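Local structure of peptidase, zinc-dependent (Methanocorpusculum labreanum, 3LMC) at residues R17-E22 / D141-E146; S32-G37 / Q69-A74. The protein probably acts as a zinc-dependent metallopeptidase of family M54, and holds a zinc ion and a separate iron ion in its crystal structure. All coordinates share one frame; numbering follows the deposited sequence.

Contact 1: residues R17-E22 / D141-E146; sequences RPVSEE and DRIVKE
Glu22, which packs on Val144 of the facing helix, makes a salt bridge through OE1 to the amino group of Lys181; Asp141 OD1 is the second partner of that lysine, which ties the two helices together through one amino group. Glu22 OE1 and Asp141 OD1 lie 4.7 Å apart, and the shared lysine probably offsets their repulsion. Helix 16-27 packs here beside helix 136-154, the long helix that farther along carries the HExxH motif, whose histidines His149 and His153 bind the zinc ion. The axes approach to 9.3 Å and cross at -38°, and no hydrogen bond joins the two segments directly. Between the two segments the contact is apolar. Val144 CG2 reaches Glu22 CB at 3.7 Å and also touches the backbone at Val19 CA, so this methyl rests between two residues nearly one turn apart on the partner helix. Deeper in, Val19 turns CG1 anti to its own nitrogen (chi1 167°) and brings it to Ile143 CG2 at 3.9 Å, the two side chains meeting nearly at right angles; Trp7 of strand 3-7 touches both. An alanine in place of Val144 would remove both methyls and would probably open a gap beneath Glu22 CB, giving the arm of that glutamate more freedom to turn. Facing away from the partner helix, Arg17 NE donates in its guanidinium plane to the syn side of Glu21 OE2, at 2.8 Å.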
loop_
_atom_site.group_PDB
_atom_site.type_symbol
_atom_site.label_atom_id
_atom_site.label_comp_id
_atom_site.label_asym_id
_atom_site.label_seq_id
_atom_site.Cartn_x
_atom_site.Cartn_y
_atom_site.Cartn_z
ATOM N N ARG A 17 9.470 -8.985 5.126
ATOM C CA ARG A 17 8.776 -10.033 5.854
ATOM C C ARG A 17 7.993 -9.482 7.056
ATOM O O ARG A 17 6.797 -9.738 7.175
ATOM C CB ARG A 17 9.757 -11.122 6.267
ATOM C CG ARG A 17 9.136 -12.263 7.029
ATOM C CD ARG A 17 10.217 -13.245 7.432
ATOM N NE ARG A 17 9.702 -14.339 8.244
ATOM C CZ ARG A 17 10.462 -15.304 8.745
ATOM N NH1 ARG A 17 11.769 -15.303 8.509
ATOM N NH2 ARG A 17 9.919 -16.269 9.479
ATOM N N PRO A 18 8.656 -8.702 7.935
ATOM C CA PRO A 18 7.931 -8.131 9.079
ATOM C C PRO A 18 6.721 -7.309 8.647
ATOM O O PRO A 18 5.649 -7.434 9.235
ATOM C CB PRO A 18 8.972 -7.212 9.750
ATOM C CG PRO A 18 10.272 -7.696 9.279
ATOM C CD PRO A 18 10.058 -8.249 7.895
ATOM N N VAL A 19 6.888 -6.468 7.634
ATOM C CA VAL A 19 5.760 -5.686 7.139
ATOM C C VAL A 19 4.606 -6.582 6.670
ATOM O O VAL A 19 3.438 -6.371 7.018
ATOM C CB VAL A 19 6.180 -4.747 6.003
ATOM C CG1 VAL A 19 4.930 -4.185 5.298
ATOM C CG2 VAL A 19 7.048 -3.626 6.567
ATOM N N SER A 20 4.939 -7.589 5.876
ATOM C CA SER A 20 3.968 -8.591 5.460
ATOM C C SER A 20 3.233 -9.210 6.665
ATOM O O SER A 20 2.018 -9.374 6.644
ATOM C CB SER A 20 4.698 -9.697 4.699
ATOM O OG SER A 20 3.791 -10.709 4.320
ATOM N N GLU A 21 3.973 -9.565 7.712
ATOM C CA GLU A 21 3.386 -10.310 8.835
ATOM C C GLU A 21 2.500 -9.441 9.712
ATOM O O GLU A 21 1.457 -9.896 10.172
ATOM C CB GLU A 21 4.485 -11.003 9.664
ATOM C CG GLU A 21 5.180 -12.109 8.870
ATOM C CD GLU A 21 6.446 -12.610 9.519
ATOM O OE1 GLU A 21 6.735 -12.201 10.667
ATOM O OE2 GLU A 21 7.150 -13.423 8.878
ATOM N N GLU A 22 2.908 -8.190 9.922
ATOM C CA GLU A 22 2.114 -7.231 10.695
ATOM C C GLU A 22 0.896 -6.711 9.919
ATOM O O GLU A 22 -0.142 -6.399 10.512
ATOM C CB GLU A 22 2.984 -6.051 11.109
ATOM C CG GLU A 22 4.208 -6.426 11.909
ATOM C CD GLU A 22 4.721 -5.267 12.758
ATOM O OE1 GLU A 22 4.052 -4.211 12.808
ATOM O OE2 GLU A 22 5.777 -5.424 13.395
ATOM N N ASP A 141 6.820 0.141 11.323
ATOM C CA ASP A 141 5.612 0.687 11.943
ATOM C C ASP A 141 4.845 1.538 10.951
ATOM O O ASP A 141 3.630 1.402 10.815
ATOM C CB ASP A 141 5.938 1.593 13.123
ATOM C CG ASP A 141 6.472 0.842 14.318
ATOM O OD1 ASP A 141 6.289 -0.388 14.397
ATOM O OD2 ASP A 141 7.078 1.506 15.183
ATOM N N ARG A 142 5.553 2.458 10.306
ATOM C CA ARG A 142 4.904 3.431 9.434
ATOM C C ARG A 142 4.311 2.798 8.183
ATOM O O ARG A 142 3.154 3.071 7.839
ATOM C CB ARG A 142 5.879 4.547 9.078
ATOM C CG ARG A 142 6.254 5.383 10.287
ATOM C CD ARG A 142 7.468 6.283 9.989
ATOM N NE ARG A 142 7.733 7.169 11.111
ATOM C CZ ARG A 142 8.947 7.583 11.472
ATOM N NH1 ARG A 142 10.024 7.192 10.795
ATOM N NH2 ARG A 142 9.080 8.379 12.528
ATOM N N ILE A 143 5.076 1.927 7.526
ATOM C CA ILE A 143 4.573 1.251 6.323
ATOM C C ILE A 143 3.364 0.375 6.616
ATOM O O ILE A 143 2.450 0.282 5.808
ATOM C CB ILE A 143 5.630 0.359 5.666
ATOM C CG1 ILE A 143 6.853 1.193 5.276
ATOM C CG2 ILE A 143 5.035 -0.361 4.435
ATOM C CD1 ILE A 143 7.953 0.386 4.605
ATOM N N VAL A 144 3.374 -0.293 7.764
ATOM C CA VAL A 144 2.267 -1.153 8.137
ATOM C C VAL A 144 1.004 -0.326 8.321
ATOM O O VAL A 144 -0.069 -0.693 7.845
ATOM C CB VAL A 144 2.547 -1.859 9.465
ATOM C CG1 VAL A 144 1.260 -2.516 9.999
ATOM C CG2 VAL A 144 3.679 -2.872 9.303
ATOM N N LYS A 145 1.146 0.787 9.037
ATOM C CA LYS A 145 0.024 1.645 9.368
ATOM C C LYS A 145 -0.595 2.310 8.138
ATOM O O LYS A 145 -1.818 2.399 8.014
ATOM C CB LYS A 145 0.489 2.722 10.334
ATOM C CG LYS A 145 0.771 2.247 11.754
ATOM C CD LYS A 145 1.486 3.377 12.498
ATOM C CE LYS A 145 1.712 3.043 13.948
ATOM N NZ LYS A 145 2.156 4.278 14.656
ATOM N N GLU A 146 0.249 2.774 7.223
ATOM C CA GLU A 146 -0.246 3.468 6.034
ATOM C C GLU A 146 -0.633 2.446 4.974
ATOM O O GLU A 146 -1.548 2.673 4.185
ATOM C CB GLU A 146 0.781 4.467 5.504
ATOM C CG GLU A 146 0.443 5.046 4.141
ATOM C CD GLU A 146 -0.723 6.024 4.175
ATOM O OE1 GLU A 146 -1.200 6.352 5.286
ATOM O OE2 GLU A 146 -1.154 6.472 3.089
#

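Contact 2: residues S32-G37 / Q69-A74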
loop_
_atom_site.group_PDB
_atom_site.type_symbol
_atom_site.label_atom_id
_atom_site.label_comp_id
_atom_site.label_asym_id
_atom_site.label_seq_id
_atom_site.Cartn_x
_atom_site.Cartn_y
_atom_site.Cartn_z
ATOM N N SER A 32 0.258 -12.286 1.000
ATOM C CA SER A 32 1.369 -12.905 0.289
ATOM C C SER A 32 2.393 -11.857 -0.132
ATOM O O SER A 32 2.026 -10.772 -0.577
ATOM C CB SER A 32 0.859 -13.666 -0.933
ATOM O OG SER A 32 1.946 -14.147 -1.716
ATOM N N ARG A 33 3.670 -12.204 0.002
ATOM C CA ARG A 33 4.769 -11.271 -0.191
ATOM C C ARG A 33 5.508 -11.514 -1.503
ATOM O O ARG A 33 5.917 -12.637 -1.798
ATOM C CB ARG A 33 5.741 -11.402 0.979
ATOM C CG ARG A 33 6.812 -10.338 1.042
ATOM C CD ARG A 33 7.563 -10.450 2.349
ATOM N NE ARG A 33 8.413 -11.631 2.391
ATOM C CZ ARG A 33 8.111 -12.754 3.032
ATOM N NH1 ARG A 33 6.961 -12.869 3.696
ATOM N NH2 ARG A 33 8.971 -13.763 3.009
ATOM N N ILE A 34 5.665 -10.455 -2.294
ATOM C CA ILE A 34 6.515 -10.482 -3.485
ATOM C C ILE A 34 7.594 -9.423 -3.301
ATOM O O ILE A 34 7.281 -8.234 -3.284
ATOM C CB ILE A 34 5.727 -10.129 -4.778
ATOM C CG1 ILE A 34 4.535 -11.057 -4.984
ATOM C CG2 ILE A 34 6.644 -10.179 -5.999
ATOM C CD1 ILE A 34 3.506 -10.499 -5.990
ATOM N N ASP A 35 8.858 -9.822 -3.153
ATOM C CA ASP A 35 9.891 -8.817 -2.908
ATOM C C ASP A 35 11.158 -9.055 -3.713
ATOM O O ASP A 35 12.252 -8.655 -3.300
ATOM C CB ASP A 35 10.214 -8.703 -1.417
ATOM C CG ASP A 35 10.849 -9.960 -0.851
ATOM O OD1 ASP A 35 11.152 -10.893 -1.625
ATOM O OD2 ASP A 35 11.055 -10.011 0.387
ATOM N N ASP A 36 11.005 -9.700 -4.866
ATOM C CA ASP A 36 12.146 -10.005 -5.718
ATOM C C ASP A 36 12.000 -9.330 -7.072
ATOM O O ASP A 36 12.017 -9.999 -8.100
ATOM C CB ASP A 36 12.314 -11.522 -5.897
ATOM C CG ASP A 36 11.118 -12.180 -6.579
ATOM O OD1 ASP A 36 10.014 -11.593 -6.562
ATOM O OD2 ASP A 36 11.287 -13.293 -7.130
ATOM N N GLY A 37 11.847 -8.010 -7.079
ATOM C CA GLY A 37 11.704 -7.289 -8.336
ATOM C C GLY A 37 11.376 -5.836 -8.110
ATOM O O GLY A 37 10.911 -5.479 -7.035
ATOM N N GLN A 69 0.304 -15.881 -13.974
ATOM C CA GLN A 69 1.271 -16.809 -13.409
ATOM C C GLN A 69 1.781 -16.311 -12.043
ATOM O O GLN A 69 2.284 -17.099 -11.235
ATOM C CB GLN A 69 2.419 -17.103 -14.393
ATOM C CG GLN A 69 3.282 -15.908 -14.790
ATOM C CD GLN A 69 2.802 -15.200 -16.060
ATOM O OE1 GLN A 69 1.603 -15.075 -16.301
ATOM N NE2 GLN A 69 3.749 -14.720 -16.867
ATOM N N ILE A 70 1.619 -15.015 -11.774
ATOM C CA ILE A 70 1.944 -14.484 -10.443
ATOM C C ILE A 70 0.740 -14.417 -9.482
ATOM O O ILE A 70 0.810 -14.945 -8.378
ATOM C CB ILE A 70 2.625 -13.097 -10.516
ATOM C CG1 ILE A 70 3.919 -13.171 -11.321
ATOM C CG2 ILE A 70 2.950 -12.586 -9.127
ATOM C CD1 ILE A 70 4.692 -11.870 -11.305
ATOM N N PHE A 71 -0.361 -13.789 -9.901
ATOM C CA PHE A 71 -1.435 -13.455 -8.949
ATOM C C PHE A 71 -2.662 -14.378 -8.906
ATOM O O PHE A 71 -3.417 -14.353 -7.927
ATOM C CB PHE A 71 -1.905 -12.013 -9.165
ATOM C CG PHE A 71 -0.804 -10.998 -9.050
ATOM C CD1 PHE A 71 -0.362 -10.571 -7.803
ATOM C CD2 PHE A 71 -0.200 -10.475 -10.187
ATOM C CE1 PHE A 71 0.665 -9.641 -7.700
ATOM C CE2 PHE A 71 0.821 -9.535 -10.088
ATOM C CZ PHE A 71 1.251 -9.121 -8.851
ATOM N N LYS A 72 -2.877 -15.171 -9.953
ATOM C CA LYS A 72 -4.084 -16.000 -10.033
ATOM C C LYS A 72 -3.948 -17.262 -9.181
ATOM O O LYS A 72 -3.002 -18.020 -9.359
ATOM C CB LYS A 72 -4.373 -16.364 -11.491
ATOM C CG LYS A 72 -5.534 -17.323 -11.685
ATOM C CD LYS A 72 -5.741 -17.663 -13.157
ATOM C CE LYS A 72 -4.929 -18.888 -13.572
ATOM N NZ LYS A 72 -5.205 -20.115 -12.739
ATOM N N PRO A 73 -4.883 -17.485 -8.240
ATOM C CA PRO A 73 -4.879 -18.737 -7.472
ATOM C C PRO A 73 -4.916 -19.923 -8.430
ATOM O O PRO A 73 -5.497 -19.803 -9.508
ATOM C CB PRO A 73 -6.194 -18.672 -6.687
ATOM C CG PRO A 73 -6.486 -17.229 -6.564
ATOM C CD PRO A 73 -5.996 -16.604 -7.849
ATOM N N ALA A 74 -4.298 -21.040 -8.054
ATOM C CA ALA A 74 -4.326 -22.244 -8.883
ATOM C C ALA A 74 -5.751 -22.699 -9.207
ATOM O O ALA A 74 -6.023 -23.155 -10.309
ATOM C CB ALA A 74 -3.555 -23.371 -8.204
#
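Ile34 and Phe71 carry the tight part of this contact: methyl CD1 of the isoleucine comes to 3.4 Å from ring atom CE1 and also lies near CZ, approaching the ring obliquely. The same methyl meets Ile70 CG2 at 3.8 Å, so a single carbon of the edge strand 31-34 rests against two neighbouring residues at the end of the short helix 68-71. Ile34 gets it there with CG1 anti to the carbonyl carbon (chi1 -57°) and an extended chain beyond. Within the helix, Ile70 CG2 sits over the centre of the Phe71 ring, 3.7 Å above its plane, and probably helps to hold the ring's tilt. The ring is further enclosed by Phe63, Arg64 and Tyr81, and packs edge-to-face with His4, which lies on the strand next to 31-34 in the sheet.

The other side is looser. Ile70 is largely exposed, and the segments bury just 93 Å² between them. Polar groups at the margins stay within their own segments or turn to other neighbours: Arg33 NE faces Asp35 OD2 in a long salt bridge of 3.7 Å, while Lys72 NZ bonds to Pro73 O at 3.3 Å and also to Met76 O. With neither a hydrogen bond nor a charge pair across it, the contact depends on shape and apolar burial, focused on one methyl.

Overall arrangement
Contact 1 and contact 2 lie with their centres about 18 Å apart and are joined through helix 16-27 and strand 31-34, which follow each other in the chain. Strand 3-7, that helix and strand 31-34 form a beta-alpha-beta unit, its two strands parallel neighbours in the five-stranded mixed sheet. Contact 1 lies on the helix side of this unit and contact 2 on the opposite face of its edge strand; Arg33, packing on Arg17 and Ser20, links them. Along the chain, contact 2 is nested inside the loop closed by contact 1. The unit thus connects the zinc-binding helix 136-154 with the peripheral helix 68-71, away from the metal sites.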